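Local coordinates for 3-keto-5-aminohexanoate cleavage protein (Burkholderia xenovorans LB400, PDB 3E02), which binds zinc in a TIM-barrel fold and probably cleaves beta-keto acids such as 3-keto-5-aminohexanoate, at residues L117-S122 and E172-G177. Numbering follows the deposited sequence.
Sequences LNFNIS and ECYDVG. With EDO (1,2-ethanediol), chain D.
Y174 packs against L117 with its base and against F119 with its outer half. Y174 CB meets CD1 of L117 at 3.7 Å. At the root of the ring, Y174 CG is touched by both methyls of that leucine; CD2 meets L117 CD1, and L117 CD2 settles over one face of the ring, 4.0 Å from Y174 CD1. The leucine reaches there because its CG stands between its own backbone N and carbonyl carbon (chi1 65°). Farther out, Y174 CE2 runs into CE2 of F119 at 3.6 Å, and CZ meets the same atom, so CE2 of F119 rests against the CE2-CZ-OH side of the tyrosine; the two ring planes are inclined at 71°, their centroids 5.8 Å apart, an oblique pair. At the tip, Y174 OH makes only a weak, 3.4 Å hydrogen bond to O2 of an ethanediol, probably from the crystallisation liquor, which lies at the edges of both rings and also bonds to D260. The firmer partner of the hydroxyl is OD1 of N113. Y174 follows directly on strand 168-173 of the TIM barrel, before helix 176-187, and its side chain comes about 6 Å from the zinc ion held by H50, H52 and E259. Between the segments the chemistry is purely apolar: L117 and F119 pack against the ring, which probably helps to fix its orientation, while N113 holds its hydroxyl, consistent with a wall of the metal pocket.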
# COMPACT_ATOMS: atom_id res chain seq x y z
N LEU A 117 -18.09 11.95 -12.09
CA LEU A 117 -17.03 12.74 -11.48
C LEU A 117 -16.91 14.12 -12.09
O LEU A 117 -17.26 14.32 -13.26
CB LEU A 117 -15.67 12.04 -11.66
CG LEU A 117 -15.07 11.85 -13.07
CD1 LEU A 117 -13.54 11.78 -13.06
CD2 LEU A 117 -15.68 10.64 -13.78
N ASN A 118 -16.35 15.04 -11.32
CA ASN A 118 -15.90 16.33 -11.86
C ASN A 118 -14.86 16.00 -12.94
O ASN A 118 -14.08 15.06 -12.77
CB ASN A 118 -15.24 17.19 -10.78
CG ASN A 118 -16.21 17.71 -9.75
OD1 ASN A 118 -17.43 17.67 -9.95
ND2 ASN A 118 -15.68 18.22 -8.64
N PHE A 119 -14.90 16.70 -14.06
CA PHE A 119 -13.99 16.42 -15.18
C PHE A 119 -13.56 17.81 -15.67
O PHE A 119 -14.17 18.37 -16.56
CB PHE A 119 -14.71 15.59 -16.25
CG PHE A 119 -13.78 14.82 -17.15
CD1 PHE A 119 -12.86 15.49 -17.96
CD2 PHE A 119 -13.84 13.43 -17.20
CE1 PHE A 119 -11.98 14.77 -18.79
CE2 PHE A 119 -12.97 12.70 -18.03
CZ PHE A 119 -12.04 13.37 -18.82
N ASN A 120 -12.51 18.32 -15.03
CA ASN A 120 -12.03 19.69 -15.20
C ASN A 120 -10.77 19.78 -16.07
O ASN A 120 -9.67 19.44 -15.63
CB ASN A 120 -11.78 20.29 -13.80
CG ASN A 120 -11.48 21.80 -13.82
OD1 ASN A 120 -11.38 22.42 -14.88
ND2 ASN A 120 -11.33 22.38 -12.62
N ILE A 121 -10.95 20.24 -17.31
CA ILE A 121 -9.82 20.45 -18.26
C ILE A 121 -9.59 21.95 -18.53
O ILE A 121 -8.87 22.30 -19.48
CB ILE A 121 -10.02 19.63 -19.57
CG1 ILE A 121 -11.30 20.06 -20.33
CG2 ILE A 121 -10.04 18.14 -19.24
CD1 ILE A 121 -11.49 19.35 -21.63
N SER A 122 -10.17 22.81 -17.69
CA SER A 122 -10.10 24.27 -17.85
C SER A 122 -8.70 24.86 -17.77
O SER A 122 -8.43 25.88 -18.41
CB SER A 122 -11.00 24.96 -16.82
OG SER A 122 -10.50 24.80 -15.50
N GLU A 172 -14.16 2.09 -17.88
CA GLU A 172 -13.27 3.22 -17.55
C GLU A 172 -13.45 3.57 -16.09
O GLU A 172 -14.52 4.02 -15.70
CB GLU A 172 -13.53 4.48 -18.38
CG GLU A 172 -13.85 4.28 -19.83
CD GLU A 172 -12.81 3.51 -20.59
OE1 GLU A 172 -11.63 3.50 -20.21
OE2 GLU A 172 -13.20 2.92 -21.60
N CYS A 173 -12.40 3.38 -15.30
CA CYS A 173 -12.40 3.59 -13.86
C CYS A 173 -11.43 4.73 -13.54
O CYS A 173 -10.22 4.55 -13.64
CB CYS A 173 -12.00 2.29 -13.18
SG CYS A 173 -13.15 0.90 -13.51
N TYR A 174 -11.98 5.89 -13.18
CA TYR A 174 -11.22 7.12 -12.87
C TYR A 174 -10.86 7.28 -11.40
O TYR A 174 -10.20 8.24 -11.04
CB TYR A 174 -12.02 8.36 -13.28
CG TYR A 174 -12.31 8.48 -14.73
CD1 TYR A 174 -13.35 7.74 -15.31
CD2 TYR A 174 -11.58 9.34 -15.56
CE1 TYR A 174 -13.64 7.82 -16.66
CE2 TYR A 174 -11.88 9.44 -16.94
CZ TYR A 174 -12.92 8.68 -17.47
OH TYR A 174 -13.25 8.75 -18.80
N ASP A 175 -11.37 6.40 -10.54
CA ASP A 175 -11.08 6.47 -9.12
C ASP A 175 -11.42 5.13 -8.47
O ASP A 175 -12.07 4.29 -9.09
CB ASP A 175 -11.88 7.63 -8.48
CG ASP A 175 -11.16 8.28 -7.31
OD1 ASP A 175 -10.22 7.69 -6.72
OD2 ASP A 175 -11.58 9.38 -6.93
N VAL A 176 -11.01 4.95 -7.23
CA VAL A 176 -11.21 3.67 -6.52
C VAL A 176 -12.70 3.31 -6.39
O VAL A 176 -13.05 2.14 -6.56
CB VAL A 176 -10.53 3.68 -5.13
CG1 VAL A 176 -10.71 2.32 -4.43
CG2 VAL A 176 -9.03 4.05 -5.27
N GLY A 177 -13.55 4.31 -6.16
CA GLY A 177 -15.00 4.09 -6.05
C GLY A 177 -15.61 3.46 -7.30
O GLY A 177 -16.59 2.72 -7.20
C1 EDO D . -8.89 10.95 -21.80
O1 EDO D . -7.50 11.16 -21.51
C2 EDO D . -9.57 10.35 -20.57
O2 EDO D . -11.00 10.44 -20.71